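Local coordinates for protein lovastatin nonaketide synthase, polyketide synthase component (Aspergillus terreus, PDB 7CPX) that builds the dihydromonacolin L nonaketide of lovastatin biosynthesis from malonyl-CoA, with S-adenosylmethionine and NADPH, as a homodimeric multidomain polyketide synthase that works with lovC, at residues 312-317 against 337-342; 568-573 against 850-855; 1029-1034 against 1064-1069; 1547-1552 against 1578-1583. The protein carries 2 engineered substitutions. All coordinates share one frame; numbering follows the deposited sequence.

Contact 1. Residues 312-317 against 337-342; sequences DRCQFF and TAFFGH
Phe339 is gripped around its ring by Arg313, Cys314 and Phe317, and this is the tightly packed part of the contact. Arg313 CD lies at the edge of that ring, near its plane, 3.4 Å from Phe339 CD1. Cys314 SG comes in obliquely, 4.0 Å from the centroid of the Phe339 ring, as a sulfur-aromatic contact. Its chi1 of 57° sets SG between the backbone N and carbonyl carbon of Cys314. On the far rim atom, Phe339 CE2, sits Phe317 CE2 at 3.3 Å; the two ring planes are 79° apart. Tyr300 and Ile296 of helix 289-302 also meet the Phe339 ring.

The guanidinium side is buried too but more polar. The guanidinium of Arg313 turns past the ring, with Phe339 O over one of its faces. Its NH1 lies 3.4 Å from Phe340 CE1, approaching that ring obliquely, and its NE bonds weakly to Lys309 O. The solvent side is the tail, where His342 is partly exposed. His342 NE2 donates to Phe339 O at 3.3 Å, from above the carbonyl plane, a long bond that spans the turn after the helix.

Helix 327-339 links the neighbouring parallel strands 316-318 and 356-358, a beta-alpha-beta crossover. The contact pins the helix end to the entry of strand 316-318, which leads to the predicted active-site His320 of the thiolase-type ketosynthase fold.

Contact 2. Residues 568-573 against 850-855; sequences AQWPGM and CHPALK
Trp570 and His851 supply the hydrogen bond of this contact. Trp570 NE1 donates to His851 O at 2.9 Å, with an angle of 137° at the hydrogen. The oxygen lies at the edge of the indole, tilted somewhat from its plane, and the donor stands above the carbonyl plane.

The sulfur contact comes from Cys850. Its SG is 4.9 Å from the centroid of the five-membered ring of Trp570, in an oblique approach. The same SG is 3.5 Å from Gln569 CA, and the side chain of Met573 comes near it too.

The remaining contacts are apolar. Cys850 CB sits 3.8 Å from Trp570 CD1. Ala568 CB meets Ala853 CB at 3.3 Å. Pro852, which follows a cis peptide bond, brings CD to 4.0 Å from Trp570 CZ2, the two side chains crossing at about a right angle.

The two loops follow neighbouring parallel strands, 558-563 and 844-848, of the MAT domain. Gln569 NE2 hydrogen-bonds to Val621 O, outside the two loops. The chemistry is thus mainly apolar, with a single directed bond that ties the indole N-H to a main-chain carbonyl and helps to set how the indole lies against the second loop.

Contact 3. Residues 1029-1034 against 1064-1069; sequences KAVIFD and IDSCLS
Val1031 and Leu1068 bring their CA atoms to 6.5 Å, the nearest approach of the two backbones, and side chains rather than main-chain bonds join them. Val1031 touches with both branches. Its CG2 rests 3.3 Å from Ser1066 CB, while CG1 is 4.1 Å from Leu1068 CD2. The same CD2 reaches the main chain of the other segment, 3.7 Å from Ile1032 N. The other methyl of Leu1068, CD1, lies 4.2 Å from Lys1029 CE, near the end of the extended, exposed lysine chain. The hydroxyl of Ser1066 bonds to Ser1077 OG, which also bonds to Lys1029 O, so one serine of strand 1075-1087 serves both segments.

Strand 1032-1033 pairs with strand 990-992 and not with strand 1057-1067. The contact packs the residues leading into this short, weakly bonded strand against the end of strand 1057-1067 and the residue after it. It belongs to the predicted N-terminal hotdog fold of the dehydratase domain, with Ile1032 about 8 Å, side chain to side chain, from the predicted proton acceptor His985.

Contact 4. Residues 1547-1552 against 1578-1583; sequences LEITHK and EPFVSF
Lys1552 lies across one face of the Phe1580 ring, and its chain can be followed atom by atom. CB starts over the ring's attachment point, 3.4 Å from Phe1580 CG. With chi1 at -165°, CG is anti to the backbone N. It stands over the ring centre, 3.6 Å from the centroid of Phe1580, a CH-pi contact. CD continues to 3.7 Å from Phe1580 CD1. CE passes the rim at 3.9 Å from Phe1580 CE1. The tip, NZ, leaves the ring and forms a salt bridge with Glu1324.

The opposite face of Phe1580 is taken by Ile1549, whose CD1 is 3.7 Å from the ring centroid in a second CH-pi contact. The phenyl ring is thus clasped between two aliphatic chains, and Trp1567 meets it from outside the two segments.

Phe1580 is also the centre of an inverse gamma turn, and its O accepts a weak bond from His1551 N at 3.2 Å. Further on, Ser1582 CB lies over one face of the His1551 ring, 3.9 Å from its centroid. Ser1582 OG caps the next helix at Arg1585 N.

The loop after strand 1542-1547 thus packs on the loop that leads into helix 1583-1592. The strand order of the sheet around it is that of a class I methyltransferase, a Rossmann-like fold.

Overall arrangement
The four contacts follow one another along the chain, each in a different catalytic module, and none touches another. The closest two, contacts 1 and 3, are about 45 Å apart at their nearest atoms. Contacts 1 and 4 are buried; contacts 2 and 3 are partly buried. Contact 1 joins a strand entry to a helix end, contacts 2 and 4 join loops, and contact 3 joins two strand regions. Aromatic rings carry contacts 1, 2 and 4. Sulfur is among their partners in contacts 1 and 2, while in contact 4 the main ring lies between two aliphatic chains. Contact 3 is mainly aliphatic. Contact 2 has a side-chain to main-chain bond across it; contact 4 adds a weak main-chain one.

Contact 1. Residues 312-317 against 337-342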
loop_
_atom_site.group_PDB
_atom_site.type_symbol
_atom_site.label_atom_id
_atom_site.label_comp_id
_atom_site.label_asym_id
_atom_site.label_seq_id
_atom_site.Cartn_x
_atom_site.Cartn_y
_atom_site.Cartn_z
ATOM N N ASP A 312 -35.442 -45.285 -32.479
ATOM C CA ASP A 312 -35.691 -44.290 -31.447
ATOM C C ASP A 312 -34.408 -43.688 -30.891
ATOM O O ASP A 312 -34.477 -42.754 -30.085
ATOM C CB ASP A 312 -36.498 -44.916 -30.309
ATOM C CG ASP A 312 -37.910 -45.273 -30.724
ATOM O OD1 ASP A 312 -38.278 -44.996 -31.885
ATOM O OD2 ASP A 312 -38.653 -45.833 -29.891
ATOM N N ARG A 313 -33.251 -44.197 -31.299
ATOM C CA ARG A 313 -31.972 -43.713 -30.811
ATOM C C ARG A 313 -31.613 -42.384 -31.469
ATOM O O ARG A 313 -32.227 -41.958 -32.451
ATOM C CB ARG A 313 -30.880 -44.741 -31.097
ATOM C CG ARG A 313 -29.750 -44.773 -30.084
ATOM C CD ARG A 313 -29.881 -45.947 -29.125
ATOM N NE ARG A 313 -30.084 -47.214 -29.816
ATOM C CZ ARG A 313 -29.158 -47.836 -30.532
ATOM N NH1 ARG A 313 -27.944 -47.332 -30.679
ATOM N NH2 ARG A 313 -29.459 -48.990 -31.120
ATOM N N CYS A 314 -30.599 -41.729 -30.912
ATOM C CA CYS A 314 -30.049 -40.512 -31.495
ATOM C C CYS A 314 -28.745 -40.837 -32.209
ATOM O O CYS A 314 -27.850 -41.461 -31.629
ATOM C CB CYS A 314 -29.812 -39.449 -30.422
ATOM S SG CYS A 314 -28.724 -39.972 -29.084
ATOM N N GLN A 315 -28.645 -40.417 -33.468
ATOM C CA GLN A 315 -27.458 -40.695 -34.266
ATOM C C GLN A 315 -26.286 -39.803 -33.891
ATOM O O GLN A 315 -25.136 -40.163 -34.167
ATOM C CB GLN A 315 -27.776 -40.529 -35.752
ATOM C CG GLN A 315 -28.947 -41.374 -36.230
ATOM C CD GLN A 315 -30.290 -40.732 -35.937
ATOM O OE1 GLN A 315 -30.537 -39.585 -36.308
ATOM N NE2 GLN A 315 -31.161 -41.466 -35.254
ATOM N N PHE A 316 -26.551 -38.657 -33.274
ATOM C CA PHE A 316 -25.516 -37.761 -32.788
ATOM C C PHE A 316 -25.773 -37.470 -31.319
ATOM O O PHE A 316 -26.918 -37.474 -30.860
ATOM C CB PHE A 316 -25.482 -36.456 -33.593
ATOM C CG PHE A 316 -24.478 -35.458 -33.094
ATOM C CD1 PHE A 316 -23.132 -35.766 -33.055
ATOM C CD2 PHE A 316 -24.882 -34.205 -32.677
ATOM C CE1 PHE A 316 -22.207 -34.848 -32.599
ATOM C CE2 PHE A 316 -23.967 -33.280 -32.220
ATOM C CZ PHE A 316 -22.625 -33.601 -32.181
ATOM N N PHE A 317 -24.696 -37.233 -30.577
ATOM C CA PHE A 317 -24.788 -37.004 -29.135
ATOM C C PHE A 317 -23.812 -35.891 -28.774
ATOM O O PHE A 317 -22.608 -36.130 -28.654
ATOM C CB PHE A 317 -24.486 -38.277 -28.358
ATOM C CG PHE A 317 -24.861 -38.203 -26.909
ATOM C CD1 PHE A 317 -24.050 -37.553 -26.000
ATOM C CD2 PHE A 317 -26.025 -38.790 -26.456
ATOM C CE1 PHE A 317 -24.397 -37.486 -24.668
ATOM C CE2 PHE A 317 -26.381 -38.724 -25.127
ATOM C CZ PHE A 317 -25.566 -38.074 -24.230
ATOM N N THR A 337 -23.686 -47.188 -21.810
ATOM C CA THR A 337 -24.636 -48.001 -21.066
ATOM C C THR A 337 -26.077 -47.571 -21.292
ATOM O O THR A 337 -26.990 -48.373 -21.066
ATOM C CB THR A 337 -24.318 -47.946 -19.570
ATOM O OG1 THR A 337 -24.311 -46.583 -19.129
ATOM C CG2 THR A 337 -22.963 -48.572 -19.294
ATOM N N ALA A 338 -26.304 -46.333 -21.732
ATOM C CA ALA A 338 -27.662 -45.894 -22.023
ATOM C C ALA A 338 -28.090 -46.333 -23.416
ATOM O O ALA A 338 -29.195 -46.854 -23.598
ATOM C CB ALA A 338 -27.761 -44.374 -21.888
ATOM N N PHE A 339 -27.224 -46.136 -24.409
ATOM C CA PHE A 339 -27.532 -46.520 -25.778
ATOM C C PHE A 339 -27.070 -47.928 -26.122
ATOM O O PHE A 339 -27.438 -48.440 -27.183
ATOM C CB PHE A 339 -26.896 -45.531 -26.756
ATOM C CG PHE A 339 -27.342 -44.116 -26.551
ATOM C CD1 PHE A 339 -28.596 -43.706 -26.955
ATOM C CD2 PHE A 339 -26.504 -43.199 -25.953
ATOM C CE1 PHE A 339 -29.008 -42.406 -26.765
ATOM C CE2 PHE A 339 -26.907 -41.897 -25.760
ATOM C CZ PHE A 339 -28.161 -41.498 -26.166
ATOM N N PHE A 340 -26.279 -48.557 -25.260
ATOM C CA PHE A 340 -25.757 -49.891 -25.519
ATOM C C PHE A 340 -25.622 -50.611 -24.183
ATOM O O PHE A 340 -26.183 -50.185 -23.170
ATOM C CB PHE A 340 -24.426 -49.813 -26.281
ATOM C CG PHE A 340 -24.486 -48.966 -27.521
ATOM C CD1 PHE A 340 -24.903 -49.502 -28.724
ATOM C CD2 PHE A 340 -24.137 -47.629 -27.476
ATOM C CE1 PHE A 340 -24.965 -48.723 -29.862
ATOM C CE2 PHE A 340 -24.196 -46.843 -28.609
ATOM C CZ PHE A 340 -24.611 -47.390 -29.806
ATOM N N GLY A 341 -24.873 -51.708 -24.181
ATOM C CA GLY A 341 -24.762 -52.519 -22.985
ATOM C C GLY A 341 -26.069 -53.159 -22.578
ATOM O O GLY A 341 -26.330 -53.314 -21.380
ATOM N N HIS A 342 -26.903 -53.533 -23.551
ATOM C CA HIS A 342 -28.181 -54.176 -23.265
ATOM C C HIS A 342 -28.441 -55.349 -24.204
ATOM O O HIS A 342 -29.595 -55.769 -24.351
ATOM C CB HIS A 342 -29.326 -53.164 -23.367
ATOM C CG HIS A 342 -29.378 -52.441 -24.678
ATOM N ND1 HIS A 342 -29.715 -53.065 -25.860
ATOM C CD2 HIS A 342 -29.132 -51.147 -24.994
ATOM C CE1 HIS A 342 -29.676 -52.187 -26.847
ATOM N NE2 HIS A 342 -29.325 -51.015 -26.347
#

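Contact 2. Residues 568-573 against 850-855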
loop_
_atom_site.group_PDB
_atom_site.type_symbol
_atom_site.label_atom_id
_atom_site.label_comp_id
_atom_site.label_asym_id
_atom_site.label_seq_id
_atom_site.Cartn_x
_atom_site.Cartn_y
_atom_site.Cartn_z
ATOM N N ALA A 568 -56.569 13.926 -64.762
ATOM C CA ALA A 568 -55.350 13.574 -64.054
ATOM C C ALA A 568 -54.780 12.229 -64.479
ATOM O O ALA A 568 -53.656 11.901 -64.083
ATOM C CB ALA A 568 -55.606 13.553 -62.540
ATOM N N GLN A 569 -55.518 11.446 -65.263
ATOM C CA GLN A 569 -55.039 10.136 -65.674
ATOM C C GLN A 569 -53.773 10.275 -66.511
ATOM O O GLN A 569 -53.699 11.115 -67.413
ATOM C CB GLN A 569 -56.123 9.390 -66.456
ATOM C CG GLN A 569 -56.322 9.841 -67.901
ATOM C CD GLN A 569 -56.740 11.294 -68.018
ATOM O OE1 GLN A 569 -56.989 11.965 -67.018
ATOM N NE2 GLN A 569 -56.819 11.786 -69.249
ATOM N N TRP A 570 -52.782 9.453 -66.205
ATOM C CA TRP A 570 -51.507 9.451 -66.898
ATOM C C TRP A 570 -51.466 8.332 -67.927
ATOM O O TRP A 570 -52.188 7.338 -67.810
ATOM C CB TRP A 570 -50.359 9.280 -65.897
ATOM C CG TRP A 570 -50.509 10.122 -64.667
ATOM C CD1 TRP A 570 -50.519 9.688 -63.373
ATOM C CD2 TRP A 570 -50.683 11.543 -64.614
ATOM N NE1 TRP A 570 -50.678 10.751 -62.517
ATOM C CE2 TRP A 570 -50.783 11.901 -63.254
ATOM C CE3 TRP A 570 -50.759 12.548 -65.584
ATOM C CZ2 TRP A 570 -50.957 13.221 -62.841
ATOM C CZ3 TRP A 570 -50.931 13.857 -65.171
ATOM C CH2 TRP A 570 -51.027 14.182 -63.811
ATOM N N PRO A 571 -50.644 8.465 -68.966
ATOM C CA PRO A 571 -50.562 7.398 -69.970
ATOM C C PRO A 571 -50.019 6.108 -69.374
ATOM O O PRO A 571 -49.136 6.118 -68.513
ATOM C CB PRO A 571 -49.615 7.977 -71.026
ATOM C CG PRO A 571 -48.809 8.996 -70.299
ATOM C CD PRO A 571 -49.726 9.577 -69.266
ATOM N N GLY A 572 -50.560 4.989 -69.844
ATOM C CA GLY A 572 -50.042 3.683 -69.463
ATOM C C GLY A 572 -50.105 3.390 -67.980
ATOM O O GLY A 572 -49.142 2.855 -67.415
ATOM N N MET A 573 -51.216 3.726 -67.331
ATOM C CA MET A 573 -51.382 3.397 -65.924
ATOM C C MET A 573 -51.736 1.922 -65.761
ATOM O O MET A 573 -52.435 1.332 -66.589
ATOM C CB MET A 573 -52.468 4.269 -65.292
ATOM C CG MET A 573 -52.160 5.760 -65.306
ATOM S SD MET A 573 -51.334 6.357 -63.817
ATOM C CE MET A 573 -49.679 5.712 -64.044
ATOM N N CYS A 850 -54.289 8.742 -59.567
ATOM C CA CYS A 850 -53.289 9.500 -60.317
ATOM C C CYS A 850 -52.762 10.668 -59.481
ATOM O O CYS A 850 -53.181 11.820 -59.601
ATOM C CB CYS A 850 -53.883 9.968 -61.637
ATOM S SG CYS A 850 -54.860 8.681 -62.443
ATOM N N HIS A 851 -51.812 10.333 -58.612
ATOM C CA HIS A 851 -51.040 11.336 -57.902
ATOM C C HIS A 851 -50.195 12.122 -58.906
ATOM O O HIS A 851 -49.779 11.574 -59.932
ATOM C CB HIS A 851 -50.152 10.648 -56.865
ATOM C CG HIS A 851 -49.550 11.569 -55.851
ATOM N ND1 HIS A 851 -48.232 11.966 -55.897
ATOM C CD2 HIS A 851 -50.079 12.145 -54.745
ATOM C CE1 HIS A 851 -47.977 12.760 -54.871
ATOM N NE2 HIS A 851 -49.083 12.887 -54.159
ATOM N N PRO A 852 -49.918 13.415 -58.649
ATOM C CA PRO A 852 -50.276 14.326 -57.558
ATOM C C PRO A 852 -51.381 15.326 -57.902
ATOM O O PRO A 852 -51.243 16.511 -57.598
ATOM C CB PRO A 852 -48.963 15.065 -57.315
ATOM C CG PRO A 852 -48.412 15.228 -58.704
ATOM C CD PRO A 852 -48.880 14.019 -59.504
ATOM N N ALA A 853 -52.462 14.861 -58.528
ATOM C CA ALA A 853 -53.503 15.785 -58.965
ATOM C C ALA A 853 -54.165 16.487 -57.786
ATOM O O ALA A 853 -54.407 17.699 -57.835
ATOM C CB ALA A 853 -54.545 15.040 -59.797
ATOM N N LEU A 854 -54.463 15.749 -56.717
ATOM C CA LEU A 854 -55.242 16.263 -55.597
ATOM C C LEU A 854 -54.412 16.469 -54.334
ATOM O O LEU A 854 -54.985 16.719 -53.269
ATOM C CB LEU A 854 -56.405 15.316 -55.295
ATOM C CG LEU A 854 -57.447 15.152 -56.403
ATOM C CD1 LEU A 854 -58.363 13.976 -56.101
ATOM C CD2 LEU A 854 -58.255 16.429 -56.571
ATOM N N LYS A 855 -53.086 16.378 -54.420
ATOM C CA LYS A 855 -52.265 16.398 -53.212
ATOM C C LYS A 855 -52.323 17.757 -52.524
ATOM O O LYS A 855 -52.750 17.868 -51.368
ATOM C CB LYS A 855 -50.822 16.026 -53.557
ATOM C CG LYS A 855 -49.906 15.900 -52.343
ATOM C CD LYS A 855 -49.115 17.175 -52.072
ATOM C CE LYS A 855 -48.016 17.384 -53.102
ATOM N NZ LYS A 855 -47.187 18.582 -52.795
#

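Contact 3. Residues 1029-1034 against 1064-1069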
loop_
_atom_site.group_PDB
_atom_site.type_symbol
_atom_site.label_atom_id
_atom_site.label_comp_id
_atom_site.label_asym_id
_atom_site.label_seq_id
_atom_site.Cartn_x
_atom_site.Cartn_y
_atom_site.Cartn_z
ATOM N N LYS A 1029 11.481 -9.752 12.045
ATOM C CA LYS A 1029 10.803 -10.997 12.393
ATOM C C LYS A 1029 11.044 -12.006 11.283
ATOM O O LYS A 1029 10.579 -11.816 10.155
ATOM C CB LYS A 1029 9.307 -10.772 12.604
ATOM C CG LYS A 1029 8.549 -12.028 12.993
ATOM C CD LYS A 1029 7.121 -11.713 13.396
ATOM C CE LYS A 1029 6.404 -12.950 13.911
ATOM N NZ LYS A 1029 5.049 -12.639 14.445
ATOM N N ALA A 1030 11.767 -13.075 11.601
ATOM C CA ALA A 1030 11.970 -14.148 10.640
ATOM C C ALA A 1030 10.643 -14.829 10.334
ATOM O O ALA A 1030 9.866 -15.140 11.240
ATOM C CB ALA A 1030 12.974 -15.161 11.183
ATOM N N VAL A 1031 10.388 -15.060 9.050
ATOM C CA VAL A 1031 9.158 -15.712 8.614
ATOM C C VAL A 1031 9.340 -17.217 8.771
ATOM O O VAL A 1031 10.124 -17.836 8.048
ATOM C CB VAL A 1031 8.807 -15.340 7.170
ATOM C CG1 VAL A 1031 7.914 -16.397 6.553
ATOM C CG2 VAL A 1031 8.118 -13.995 7.131
ATOM N N ILE A 1032 8.610 -17.806 9.710
ATOM C CA ILE A 1032 8.667 -19.241 9.954
ATOM C C ILE A 1032 7.530 -19.906 9.192
ATOM O O ILE A 1032 6.359 -19.551 9.370
ATOM C CB ILE A 1032 8.571 -19.550 11.457
ATOM C CG1 ILE A 1032 9.549 -18.680 12.254
ATOM C CG2 ILE A 1032 8.842 -21.024 11.709
ATOM C CD1 ILE A 1032 10.994 -18.830 11.840
ATOM N N PHE A 1033 7.873 -20.870 8.343
ATOM C CA PHE A 1033 6.892 -21.632 7.581
ATOM C C PHE A 1033 6.587 -22.916 8.342
ATOM O O PHE A 1033 7.467 -23.762 8.525
ATOM C CB PHE A 1033 7.407 -21.937 6.178
ATOM C CG PHE A 1033 7.641 -20.716 5.340
ATOM C CD1 PHE A 1033 6.593 -20.098 4.687
ATOM C CD2 PHE A 1033 8.911 -20.190 5.202
ATOM C CE1 PHE A 1033 6.802 -18.976 3.915
ATOM C CE2 PHE A 1033 9.130 -19.068 4.431
ATOM C CZ PHE A 1033 8.074 -18.458 3.786
ATOM N N ASP A 1034 5.336 -23.059 8.784
ATOM C CA ASP A 1034 4.948 -24.261 9.512
ATOM C C ASP A 1034 5.092 -25.499 8.638
ATOM O O ASP A 1034 5.544 -26.551 9.105
ATOM C CB ASP A 1034 3.512 -24.123 10.016
ATOM C CG ASP A 1034 3.090 -25.279 10.901
ATOM O OD1 ASP A 1034 3.945 -26.130 11.220
ATOM O OD2 ASP A 1034 1.900 -25.336 11.279
ATOM N N ILE A 1064 9.419 -5.065 4.201
ATOM C CA ILE A 1064 8.806 -6.362 3.923
ATOM C C ILE A 1064 8.006 -6.716 5.172
ATOM O O ILE A 1064 8.547 -7.191 6.169
ATOM C CB ILE A 1064 9.842 -7.430 3.580
ATOM C CG1 ILE A 1064 10.510 -7.138 2.237
ATOM C CG2 ILE A 1064 9.190 -8.799 3.552
ATOM C CD1 ILE A 1064 11.585 -6.095 2.313
ATOM N N ASP A 1065 6.705 -6.446 5.125
ATOM C CA ASP A 1065 5.810 -6.880 6.182
ATOM C C ASP A 1065 5.430 -8.338 5.970
ATOM O O ASP A 1065 5.256 -8.797 4.839
ATOM C CB ASP A 1065 4.557 -6.010 6.205
ATOM C CG ASP A 1065 4.878 -4.530 6.249
ATOM O OD1 ASP A 1065 5.912 -4.162 6.845
ATOM O OD2 ASP A 1065 4.096 -3.733 5.689
ATOM N N SER A 1066 5.300 -9.072 7.072
ATOM C CA SER A 1066 5.023 -10.497 7.001
ATOM C C SER A 1066 3.884 -10.861 7.938
ATOM O O SER A 1066 3.721 -10.273 9.010
ATOM C CB SER A 1066 6.259 -11.331 7.351
ATOM O OG SER A 1066 6.772 -10.973 8.622
ATOM N N CYS A 1067 3.102 -11.847 7.511
ATOM C CA CYS A 1067 2.041 -12.428 8.326
ATOM C C CYS A 1067 2.092 -13.936 8.155
ATOM O O CYS A 1067 1.803 -14.446 7.068
ATOM C CB CYS A 1067 0.667 -11.892 7.926
ATOM S SG CYS A 1067 -0.668 -12.558 8.928
ATOM N N LEU A 1068 2.457 -14.645 9.224
ATOM C CA LEU A 1068 2.654 -16.087 9.122
ATOM C C LEU A 1068 1.358 -16.818 8.801
ATOM O O LEU A 1068 1.358 -17.734 7.971
ATOM C CB LEU A 1068 3.255 -16.620 10.422
ATOM C CG LEU A 1068 4.490 -15.870 10.928
ATOM C CD1 LEU A 1068 5.093 -16.575 12.130
ATOM C CD2 LEU A 1068 5.522 -15.715 9.823
ATOM N N SER A 1069 0.254 -16.438 9.439
ATOM C CA SER A 1069 -1.019 -17.112 9.231
ATOM C C SER A 1069 -2.132 -16.077 9.184
ATOM O O SER A 1069 -2.071 -15.058 9.875
ATOM C CB SER A 1069 -1.295 -18.134 10.339
ATOM O OG SER A 1069 -2.547 -18.768 10.145
#

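Contact 4. Residues 1547-1552 against 1578-1583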
loop_
_atom_site.group_PDB
_atom_site.type_symbol
_atom_site.label_atom_id
_atom_site.label_comp_id
_atom_site.label_asym_id
_atom_site.label_seq_id
_atom_site.Cartn_x
_atom_site.Cartn_y
_atom_site.Cartn_z
ATOM N N LEU A 1547 25.710 -32.787 62.059
ATOM C CA LEU A 1547 25.594 -31.647 62.958
ATOM C C LEU A 1547 24.569 -32.015 64.019
ATOM O O LEU A 1547 23.406 -32.277 63.692
ATOM C CB LEU A 1547 25.156 -30.382 62.220
ATOM C CG LEU A 1547 26.060 -29.822 61.124
ATOM C CD1 LEU A 1547 25.575 -30.261 59.754
ATOM C CD2 LEU A 1547 26.109 -28.304 61.227
ATOM N N GLU A 1548 24.989 -32.046 65.280
ATOM C CA GLU A 1548 24.077 -32.472 66.329
ATOM C C GLU A 1548 24.576 -31.971 67.674
ATOM O O GLU A 1548 25.741 -31.591 67.829
ATOM C CB GLU A 1548 23.924 -33.998 66.341
ATOM C CG GLU A 1548 22.710 -34.514 67.107
ATOM C CD GLU A 1548 21.404 -33.929 66.604
ATOM O OE1 GLU A 1548 21.113 -32.756 66.918
ATOM O OE2 GLU A 1548 20.670 -34.642 65.889
ATOM N N ILE A 1549 23.665 -31.979 68.647
ATOM C CA ILE A 1549 23.987 -31.526 69.992
ATOM C C ILE A 1549 25.003 -32.466 70.627
ATOM O O ILE A 1549 24.942 -33.691 70.456
ATOM C CB ILE A 1549 22.708 -31.435 70.843
ATOM C CG1 ILE A 1549 21.965 -32.777 70.849
ATOM C CG2 ILE A 1549 21.808 -30.329 70.318
ATOM C CD1 ILE A 1549 20.853 -32.860 71.875
ATOM N N THR A 1550 25.951 -31.889 71.360
ATOM C CA THR A 1550 26.950 -32.663 72.079
ATOM C C THR A 1550 27.465 -31.828 73.242
ATOM O O THR A 1550 27.324 -30.604 73.256
ATOM C CB THR A 1550 28.105 -33.084 71.159
ATOM O OG1 THR A 1550 29.070 -33.834 71.905
ATOM C CG2 THR A 1550 28.778 -31.869 70.540
ATOM N N HIS A 1551 28.053 -32.508 74.225
ATOM C CA HIS A 1551 28.723 -31.860 75.352
ATOM C C HIS A 1551 27.860 -30.736 75.935
ATOM O O HIS A 1551 28.187 -29.551 75.867
ATOM C CB HIS A 1551 30.097 -31.336 74.925
ATOM C CG HIS A 1551 31.065 -32.418 74.567
ATOM N ND1 HIS A 1551 31.740 -33.156 75.517
ATOM C CD2 HIS A 1551 31.469 -32.891 73.365
ATOM C CE1 HIS A 1551 32.519 -34.037 74.913
ATOM N NE2 HIS A 1551 32.372 -33.897 73.609
ATOM N N LYS A 1552 26.733 -31.154 76.510
ATOM C CA LYS A 1552 25.762 -30.207 77.043
ATOM C C LYS A 1552 26.427 -29.210 77.983
ATOM O O LYS A 1552 27.372 -29.533 78.706
ATOM C CB LYS A 1552 24.652 -30.943 77.795
ATOM C CG LYS A 1552 23.436 -30.079 78.075
ATOM C CD LYS A 1552 22.397 -30.818 78.900
ATOM C CE LYS A 1552 21.180 -29.947 79.164
ATOM N NZ LYS A 1552 20.190 -30.616 80.052
ATOM N N GLU A 1578 17.204 -36.562 73.723
ATOM C CA GLU A 1578 18.107 -37.424 72.980
ATOM C C GLU A 1578 19.503 -36.938 73.346
ATOM O O GLU A 1578 19.893 -35.834 72.945
ATOM C CB GLU A 1578 17.859 -37.362 71.473
ATOM C CG GLU A 1578 18.753 -38.297 70.665
ATOM C CD GLU A 1578 18.675 -39.739 71.130
ATOM O OE1 GLU A 1578 17.586 -40.170 71.561
ATOM O OE2 GLU A 1578 19.705 -40.441 71.068
ATOM N N PRO A 1579 20.282 -37.725 74.097
ATOM C CA PRO A 1579 21.404 -37.152 74.856
ATOM C C PRO A 1579 22.288 -36.207 74.062
ATOM O O PRO A 1579 22.429 -36.338 72.842
ATOM C CB PRO A 1579 22.191 -38.391 75.301
ATOM C CG PRO A 1579 21.204 -39.496 75.294
ATOM C CD PRO A 1579 20.255 -39.196 74.180
ATOM N N PHE A 1580 22.894 -35.247 74.760
ATOM C CA PHE A 1580 23.926 -34.413 74.163
ATOM C C PHE A 1580 25.173 -35.264 73.989
ATOM O O PHE A 1580 26.190 -35.043 74.653
ATOM C CB PHE A 1580 24.221 -33.193 75.034
ATOM C CG PHE A 1580 23.168 -32.126 74.962
ATOM C CD1 PHE A 1580 21.924 -32.319 75.538
ATOM C CD2 PHE A 1580 23.432 -30.924 74.335
ATOM C CE1 PHE A 1580 20.958 -31.332 75.474
ATOM C CE2 PHE A 1580 22.473 -29.938 74.266
ATOM C CZ PHE A 1580 21.235 -30.139 74.838
ATOM N N VAL A 1581 25.084 -36.248 73.096
ATOM C CA VAL A 1581 26.098 -37.282 72.951
ATOM C C VAL A 1581 27.468 -36.639 72.793
ATOM O O VAL A 1581 27.686 -35.828 71.887
ATOM C CB VAL A 1581 25.770 -38.197 71.757
ATOM C CG1 VAL A 1581 26.809 -39.288 71.616
ATOM C CG2 VAL A 1581 24.382 -38.802 71.917
ATOM N N SER A 1582 28.393 -36.981 73.687
ATOM C CA SER A 1582 29.771 -36.542 73.536
ATOM C C SER A 1582 30.381 -37.184 72.297
ATOM O O SER A 1582 29.968 -38.263 71.865
ATOM C CB SER A 1582 30.586 -36.908 74.775
ATOM O OG SER A 1582 30.546 -38.304 75.012
ATOM N N PHE A 1583 31.377 -36.510 71.715
ATOM C CA PHE A 1583 32.001 -37.060 70.518
ATOM C C PHE A 1583 32.565 -38.452 70.772
ATOM O O PHE A 1583 32.656 -39.251 69.837
ATOM C CB PHE A 1583 33.093 -36.120 69.993
ATOM C CG PHE A 1583 34.322 -36.057 70.855
ATOM C CD1 PHE A 1583 35.319 -37.014 70.742
ATOM C CD2 PHE A 1583 34.495 -35.023 71.758
ATOM C CE1 PHE A 1583 36.452 -36.949 71.528
ATOM C CE2 PHE A 1583 35.627 -34.953 72.545
ATOM C CZ PHE A 1583 36.607 -35.917 72.430
#